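Local coordinates for protein-tyrosine-phosphatase (Chaetomium thermophilum var. thermophilum DSM 1495, PDB 5M43) that probably removes phosphate from tyrosine and from serine or threonine in proteins, this chain being the dual specificity phosphatase domain of Yvh1, at residues A[2-8]-A[145-150]; A[75-79]-A[116-120]; A[68-72]-A[162-166]. All blocks are in the same frame, centred on the assembly; numbering follows the deposited sequence. Where two conformers were deposited one is given.

Interaction 1 of 3, residues A[2-8]-A[145-150]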
# COMPACT_ATOMS: atom_id res chain seq x y z
N ALA A 2 4.69 14.69 4.11
CA ALA A 2 3.26 14.60 3.94
C ALA A 2 2.85 13.17 3.84
O ALA A 2 3.63 12.27 3.51
CB ALA A 2 2.79 15.33 2.70
N LEU A 3 1.60 12.99 4.07
CA LEU A 3 0.93 11.74 3.71
C LEU A 3 0.09 12.00 2.46
O LEU A 3 -0.89 12.77 2.52
CB LEU A 3 0.03 11.26 4.84
CG LEU A 3 0.79 11.15 6.16
CD1 LEU A 3 -0.25 10.74 7.17
CD2 LEU A 3 1.95 10.12 6.08
N ASN A 4 0.44 11.38 1.35
CA ASN A 4 -0.22 11.69 0.08
C ASN A 4 -1.34 10.72 -0.23
O ASN A 4 -1.25 9.52 0.04
CB ASN A 4 0.79 11.69 -1.05
CG ASN A 4 1.74 12.86 -0.95
OD1 ASN A 4 1.34 14.04 -0.95
ND2 ASN A 4 3.01 12.54 -0.77
N ARG A 5 -2.42 11.27 -0.78
CA ARG A 5 -3.58 10.45 -1.15
C ARG A 5 -3.38 9.87 -2.54
O ARG A 5 -3.13 10.61 -3.52
CB ARG A 5 -4.83 11.33 -1.11
CG ARG A 5 -6.14 10.49 -1.31
CD ARG A 5 -7.34 11.43 -1.57
NE ARG A 5 -8.60 10.68 -1.73
CZ ARG A 5 -8.95 10.11 -2.86
NH1 ARG A 5 -8.15 10.24 -3.92
NH2 ARG A 5 -10.19 9.52 -2.97
N ILE A 6 -3.56 8.53 -2.67
CA ILE A 6 -3.44 7.90 -3.98
C ILE A 6 -4.58 8.35 -4.90
O ILE A 6 -5.76 8.41 -4.51
CB ILE A 6 -3.47 6.37 -3.77
CG1 ILE A 6 -2.28 5.91 -2.83
CG2 ILE A 6 -3.43 5.66 -5.14
CD1 ILE A 6 -0.86 6.30 -3.42
N LYS A 7 -4.25 8.63 -6.17
CA LYS A 7 -5.25 9.03 -7.17
C LYS A 7 -6.34 7.97 -7.32
O LYS A 7 -6.05 6.75 -7.29
CB LYS A 7 -4.53 9.25 -8.51
CG LYS A 7 -5.44 9.61 -9.67
CD LYS A 7 -4.64 9.75 -10.97
CE LYS A 7 -5.59 10.22 -12.08
NZ LYS A 7 -4.85 10.40 -13.35
N GLY A 8 -7.59 8.43 -7.38
CA GLY A 8 -8.67 7.50 -7.58
C GLY A 8 -9.73 7.61 -6.51
O GLY A 8 -9.81 8.58 -5.77
N TRP A 145 1.10 5.72 -11.85
CA TRP A 145 -0.14 6.17 -11.21
C TRP A 145 0.12 6.68 -9.79
O TRP A 145 -0.33 7.77 -9.40
CB TRP A 145 -1.14 4.99 -11.20
CG TRP A 145 -2.51 5.35 -10.62
CD1 TRP A 145 -2.88 5.36 -9.30
CD2 TRP A 145 -3.63 5.72 -11.36
NE1 TRP A 145 -4.23 5.71 -9.19
CE2 TRP A 145 -4.70 5.94 -10.45
CE3 TRP A 145 -3.86 5.89 -12.73
CZ2 TRP A 145 -6.00 6.31 -10.86
CZ3 TRP A 145 -5.19 6.28 -13.14
CH2 TRP A 145 -6.21 6.47 -12.20
N VAL A 146 0.88 5.91 -9.01
CA VAL A 146 1.24 6.33 -7.67
C VAL A 146 2.02 7.64 -7.73
O VAL A 146 1.78 8.54 -6.92
CB VAL A 146 2.06 5.25 -6.95
CG1 VAL A 146 2.57 5.75 -5.60
CG2 VAL A 146 1.11 4.01 -6.73
N ARG A 147 2.96 7.76 -8.67
CA ARG A 147 3.84 8.94 -8.77
C ARG A 147 3.03 10.22 -9.06
O ARG A 147 3.56 11.34 -8.83
CB ARG A 147 4.87 8.74 -9.87
CG ARG A 147 6.03 7.89 -9.36
CD ARG A 147 6.93 7.46 -10.50
NE ARG A 147 8.15 6.90 -9.92
CZ ARG A 147 9.13 6.40 -10.64
NH1 ARG A 147 9.04 6.37 -11.98
NH2 ARG A 147 10.23 5.95 -10.03
N GLU A 148 1.78 10.10 -9.51
CA GLU A 148 1.01 11.32 -9.72
C GLU A 148 0.75 12.07 -8.43
O GLU A 148 0.53 13.30 -8.48
CB GLU A 148 -0.31 10.99 -10.44
CG GLU A 148 -0.07 10.46 -11.83
CD GLU A 148 -1.32 10.39 -12.67
OE1 GLU A 148 -2.09 11.37 -12.67
OE2 GLU A 148 -1.53 9.34 -13.33
N THR A 149 0.73 11.40 -7.28
CA THR A 149 0.60 12.12 -6.01
C THR A 149 1.72 11.84 -5.04
O THR A 149 1.83 12.58 -4.04
CB THR A 149 -0.72 11.82 -5.30
OG1 THR A 149 -0.74 10.42 -4.93
CG2 THR A 149 -1.90 12.14 -6.19
N ARG A 150 2.58 10.82 -5.29
CA ARG A 150 3.76 10.54 -4.46
C ARG A 150 4.95 10.48 -5.41
O ARG A 150 5.45 9.41 -5.76
CB ARG A 150 3.56 9.21 -3.69
CG ARG A 150 4.69 8.90 -2.71
CD ARG A 150 4.60 9.81 -1.48
NE ARG A 150 5.66 9.47 -0.46
CZ ARG A 150 5.84 10.21 0.65
NH1 ARG A 150 5.03 11.28 0.85
NH2 ARG A 150 6.78 9.95 1.55
O HOH W 1 5.66 11.10 4.46
O HOH W 2 6.43 13.65 1.82
O HOH W 3 -1.45 8.40 -6.85
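K7, W145 and T149 have the largest buried areas of this contact. K7 is extended and lies along the indole of W145. Its CD sits over the six-membered ring, 3.8 Å from the centroid, in a CH-pi contact. K7 NZ makes an off-centre cation-pi approach to the same ring and a salt bridge to E148, with NZ 3.0 Å from OE1. The K7 backbone takes part too: W145 NE1 donates to K7 O at 2.8 Å. The tryptophan thus binds both the side chain and the main chain of one residue.

T149 fixes the neighbouring part of the strand. T149 OG1 donates to R5 O at 2.8 Å. A water joins K7 N, W145 O and T149 OG1. Further along, R150 NH1 makes a weak bond to A2 O at 3.2 Å. R150 NE and NH2 reach G106 O and M105 O in the HCX5R signature loop, the family's phosphate-binding loop.

Strand 4-5, at the sheet edge, is thus tied to helix 135-147 and the residues that follow it. The strand pairs antiparallel with strand 12-15, through N4 with V14 and I6 with L12. I6 and V146 touch each other, and both also pack on I114 of helix 109-121.

Interaction 2 of 3, residues A[75-79]-A[116-120]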
# COMPACT_ATOMS: atom_id res chain seq x y z
N VAL A 75 -2.77 -6.88 0.74
CA VAL A 75 -3.93 -6.48 -0.07
C VAL A 75 -5.24 -6.68 0.70
O VAL A 75 -6.13 -5.80 0.66
CB VAL A 75 -3.91 -7.24 -1.41
CG1 VAL A 75 -5.18 -7.04 -2.21
CG2 VAL A 75 -2.70 -6.78 -2.25
N ARG A 76 -5.40 -7.81 1.40
CA ARG A 76 -6.60 -8.02 2.23
C ARG A 76 -6.73 -6.96 3.32
O ARG A 76 -7.85 -6.47 3.59
CB ARG A 76 -6.59 -9.44 2.82
CG ARG A 76 -6.83 -10.51 1.75
CD ARG A 76 -7.14 -11.87 2.39
NE ARG A 76 -6.03 -12.27 3.25
CZ ARG A 76 -5.08 -13.14 2.89
NH1 ARG A 76 -5.11 -13.73 1.69
NH2 ARG A 76 -4.10 -13.43 3.75
N PHE A 77 -5.62 -6.53 3.94
CA PHE A 77 -5.69 -5.49 4.96
C PHE A 77 -6.18 -4.17 4.38
O PHE A 77 -7.10 -3.53 4.92
CB PHE A 77 -4.32 -5.25 5.61
CG PHE A 77 -4.37 -4.27 6.71
CD1 PHE A 77 -4.64 -4.71 8.02
CD2 PHE A 77 -4.11 -2.90 6.46
CE1 PHE A 77 -4.68 -3.79 9.09
CE2 PHE A 77 -4.16 -1.95 7.52
CZ PHE A 77 -4.44 -2.42 8.84
N ILE A 78 -5.62 -3.76 3.25
CA ILE A 78 -6.01 -2.50 2.62
C ILE A 78 -7.47 -2.58 2.16
O ILE A 78 -8.30 -1.69 2.46
CB ILE A 78 -5.08 -2.18 1.45
CG1 ILE A 78 -3.62 -1.97 1.95
CG2 ILE A 78 -5.58 -0.94 0.68
CD1 ILE A 78 -2.63 -1.91 0.84
N ASP A 79 -7.82 -3.65 1.45
CA ASP A 79 -9.19 -3.76 0.95
C ASP A 79 -10.19 -3.82 2.10
O ASP A 79 -11.23 -3.15 2.06
CB ASP A 79 -9.32 -5.00 0.05
CG ASP A 79 -10.69 -5.15 -0.56
OD1 ASP A 79 -11.00 -4.28 -1.39
OD2 ASP A 79 -11.39 -6.16 -0.25
N ALA A 116 0.67 -3.38 -5.28
CA ALA A 116 0.07 -4.71 -5.26
C ALA A 116 -1.45 -4.63 -5.14
O ALA A 116 -2.17 -5.41 -5.78
CB ALA A 116 0.63 -5.53 -4.10
N TYR A 117 -1.93 -3.71 -4.30
CA TYR A 117 -3.37 -3.53 -4.15
C TYR A 117 -3.97 -2.98 -5.44
O TYR A 117 -5.02 -3.46 -5.90
CB TYR A 117 -3.61 -2.61 -2.95
CG TYR A 117 -5.03 -2.06 -2.94
CD1 TYR A 117 -6.07 -2.77 -2.44
CD2 TYR A 117 -5.27 -0.78 -3.44
CE1 TYR A 117 -7.38 -2.24 -2.47
CE2 TYR A 117 -6.54 -0.21 -3.44
CZ TYR A 117 -7.59 -0.93 -2.90
OH TYR A 117 -8.88 -0.43 -2.94
N LEU A 118 -3.31 -1.96 -6.05
CA LEU A 118 -3.88 -1.36 -7.26
C LEU A 118 -3.95 -2.36 -8.41
O LEU A 118 -4.92 -2.38 -9.19
CB LEU A 118 -3.06 -0.14 -7.71
CG LEU A 118 -3.02 1.07 -6.77
CD1 LEU A 118 -2.04 2.11 -7.36
CD2 LEU A 118 -4.47 1.66 -6.77
N LEU A 119 -2.90 -3.19 -8.58
CA LEU A 119 -2.92 -4.21 -9.63
C LEU A 119 -4.02 -5.25 -9.39
O LEU A 119 -4.65 -5.75 -10.33
CB LEU A 119 -1.56 -4.95 -9.67
CG LEU A 119 -0.42 -4.02 -10.10
CD1 LEU A 119 0.91 -4.84 -9.92
CD2 LEU A 119 -0.58 -3.61 -11.55
N TRP A 120 -4.26 -5.55 -8.12
CA TRP A 120 -5.28 -6.55 -7.77
C TRP A 120 -6.68 -5.98 -7.95
O TRP A 120 -7.60 -6.70 -8.40
CB TRP A 120 -5.06 -6.95 -6.31
CG TRP A 120 -6.18 -7.75 -5.76
CD1 TRP A 120 -6.39 -9.10 -5.92
CD2 TRP A 120 -7.27 -7.26 -4.94
NE1 TRP A 120 -7.59 -9.47 -5.30
CE2 TRP A 120 -8.12 -8.35 -4.67
CE3 TRP A 120 -7.61 -6.00 -4.41
CZ2 TRP A 120 -9.26 -8.23 -3.88
CZ3 TRP A 120 -8.76 -5.89 -3.64
CH2 TRP A 120 -9.60 -6.99 -3.41
O HOH W 4 -11.13 -1.68 -1.70
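Apolar packing dominates here, and no direct hydrogen bond links the two segments. V75 points at the other helix and has the largest buried area of the contact. Its CG2 lies 4.0 Å from A116 CB and 4.3 Å from Y117 CB. Its CA comes within 5.1 Å of the Y117 CA, the nearest such pair.

Two CH-pi contacts add to this. V75 CG1 sits over the face of W120, 3.8 Å from the centroid of the six-membered ring. I78 CG2 sits over the face of Y117, 3.7 Å from its ring centroid. V75 and I78 are three residues apart, so one side of the helix meets both rings.

The segments belong to helices 71-83 and 109-121 of the phosphatase fold, in which helices pack against a central sheet. Helix 109-121 follows the signature loop. The short axes approach to 9.8 Å and cross at -77°; so steep a crossing limits the contact to a few residues about the crossing point.

D79 OD1 makes a van der Waals contact at the edge of the W120 ring, 3.6 Å from CZ3. The polar link between the segments runs through water. This water lies 2.6 Å from D79 OD1, to which it donates, and 2.9 Å from Y117 OH. D79 also forms a salt bridge with R83 of its own helix. Y117 OH is hydrogen-bonded to K121.

Interaction 3 of 3, residues A[68-72]-A[162-166]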
# COMPACT_ATOMS: atom_id res chain seq x y z
N LEU A 68 6.80 -10.52 -1.80
CA LEU A 68 5.72 -11.27 -2.46
C LEU A 68 4.94 -12.12 -1.47
O LEU A 68 3.69 -12.17 -1.50
CB LEU A 68 6.30 -12.19 -3.55
CG LEU A 68 5.30 -13.16 -4.25
CD1 LEU A 68 4.26 -12.30 -5.05
CD2 LEU A 68 6.13 -14.14 -5.14
N ILE A 69 5.64 -12.76 -0.53
CA ILE A 69 4.97 -13.66 0.42
C ILE A 69 3.90 -12.92 1.23
O ILE A 69 2.92 -13.53 1.71
CB ILE A 69 6.03 -14.32 1.34
CG1 ILE A 69 5.36 -15.30 2.24
CG2 ILE A 69 6.67 -13.27 2.21
CD1 ILE A 69 4.86 -16.49 1.54
N HIS A 70 4.10 -11.62 1.44
CA HIS A 70 3.21 -10.80 2.23
C HIS A 70 2.09 -10.18 1.43
O HIS A 70 1.21 -9.58 2.04
CB HIS A 70 3.99 -9.69 2.93
CG HIS A 70 5.01 -10.23 3.92
ND1 HIS A 70 6.38 -10.02 3.80
CD2 HIS A 70 4.83 -10.95 5.05
CE1 HIS A 70 6.99 -10.57 4.83
NE2 HIS A 70 6.09 -11.17 5.58
N LEU A 71 2.13 -10.28 0.09
CA LEU A 71 1.20 -9.42 -0.64
C LEU A 71 -0.26 -9.86 -0.45
O LEU A 71 -1.11 -8.97 -0.36
CB LEU A 71 1.54 -9.33 -2.13
CG LEU A 71 2.90 -8.63 -2.39
CD1 LEU A 71 3.10 -8.58 -3.90
CD2 LEU A 71 2.92 -7.20 -1.74
N PRO A 72 -0.61 -11.13 -0.31
CA PRO A 72 -2.04 -11.42 -0.05
C PRO A 72 -2.54 -10.76 1.22
O PRO A 72 -3.61 -10.12 1.22
CB PRO A 72 -2.07 -12.96 0.02
CG PRO A 72 -0.96 -13.42 -0.98
CD PRO A 72 0.16 -12.36 -0.63
N GLN A 162 9.27 -8.68 -8.00
CA GLN A 162 8.23 -9.44 -7.29
C GLN A 162 6.85 -8.95 -7.65
O GLN A 162 5.91 -9.73 -7.62
CB GLN A 162 8.47 -9.37 -5.78
CG GLN A 162 9.82 -10.03 -5.41
CD GLN A 162 10.23 -9.90 -3.97
OE1 GLN A 162 11.34 -9.41 -3.68
NE2 GLN A 162 9.47 -10.47 -3.09
N LEU A 163 6.69 -7.65 -7.90
CA LEU A 163 5.39 -7.16 -8.37
C LEU A 163 5.05 -7.73 -9.73
O LEU A 163 3.87 -7.98 -10.03
CB LEU A 163 5.39 -5.62 -8.44
CG LEU A 163 5.35 -4.99 -7.05
CD1 LEU A 163 5.65 -3.48 -7.21
CD2 LEU A 163 3.99 -5.18 -6.36
N GLU A 164 6.06 -7.94 -10.59
CA GLU A 164 5.79 -8.60 -11.86
C GLU A 164 5.37 -10.04 -11.62
O GLU A 164 4.42 -10.53 -12.26
CB GLU A 164 7.02 -8.55 -12.78
CG GLU A 164 7.35 -7.14 -13.32
CD GLU A 164 8.75 -7.06 -13.93
OE1 GLU A 164 9.24 -5.92 -14.12
OE2 GLU A 164 9.36 -8.11 -14.19
N MET A 165 6.01 -10.71 -10.66
CA MET A 165 5.54 -12.06 -10.28
C MET A 165 4.10 -12.04 -9.80
O MET A 165 3.29 -12.88 -10.19
CB MET A 165 6.42 -12.66 -9.17
CG MET A 165 7.88 -12.55 -9.41
SD MET A 165 8.85 -13.51 -8.23
CE MET A 165 9.10 -12.70 -6.76
N TRP A 166 3.79 -11.09 -8.92
CA TRP A 166 2.41 -10.92 -8.40
C TRP A 166 1.39 -10.82 -9.53
O TRP A 166 0.38 -11.57 -9.56
CB TRP A 166 2.43 -9.66 -7.54
CG TRP A 166 1.09 -9.25 -6.93
CD1 TRP A 166 0.42 -8.06 -7.13
CD2 TRP A 166 0.30 -10.01 -6.00
NE1 TRP A 166 -0.74 -8.06 -6.39
CE2 TRP A 166 -0.83 -9.21 -5.66
CE3 TRP A 166 0.47 -11.27 -5.39
CZ2 TRP A 166 -1.79 -9.63 -4.77
CZ3 TRP A 166 -0.48 -11.69 -4.50
CH2 TRP A 166 -1.61 -10.86 -4.20
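Q162 opens the contact on helix 157-168. Its side chain lies against L68, and the CA atoms of these two residues are 5.7 Å apart, the nearest pair. Q162 also touches D66 and I67, in the loop just before L68.

L163 has its CA-to-CB bond turned away, yet its CD2 comes to 4.3 Å from L71 CD1. L163 also packs on T112, I115 and A116 of helix 109-121 and on V139 of helix 135-147. The contact thus joins helix 71-83 and the turn that leads into it to helix 157-168, in the helical part of the phosphatase fold. In dual specificity phosphatases the loop leading into the equivalent of helix 71-83 usually carries the general-acid aspartate.

M165 lies at the exposed side. Its CE is 3.7 Å from L68 CD2.

Of residues 162-166, W166 has the largest buried area. L71 lies over one face of the indole: CB is 3.9 Å from the centroid of the six-membered ring in a CH-pi contact, and CD1 is 3.7 Å from W166 CG. L68 CD1 approaches W166 CE3 at 3.9 Å, and P72 CG approaches W166 CZ3 at 4.0 Å. The indole NE1 is hydrogen-bonded to A116 O.

Interaction 2 is the most buried of the three. Interactions 1 and 3 are partly buried and lie on opposite sides of the chain's centre, their centres about 21 Å apart. Interactions 2 and 3 share helix 71-83 and touch directly: W166 NE1 bonds to A116 O, and L71 packs on A116. Interaction 1 joins this group through W145 and V146, which pack on L118, so helix 109-121, itself part of interaction 2, touches both other contacts. Chemistry follows position. Interaction 1, at a sheet edge, adds hydrogen bonds, a salt bridge and waters to its lysine-on-indole packing. Interactions 2 and 3 have no clear direct hydrogen bond between their segments and rest mainly on aliphatic groups against rings.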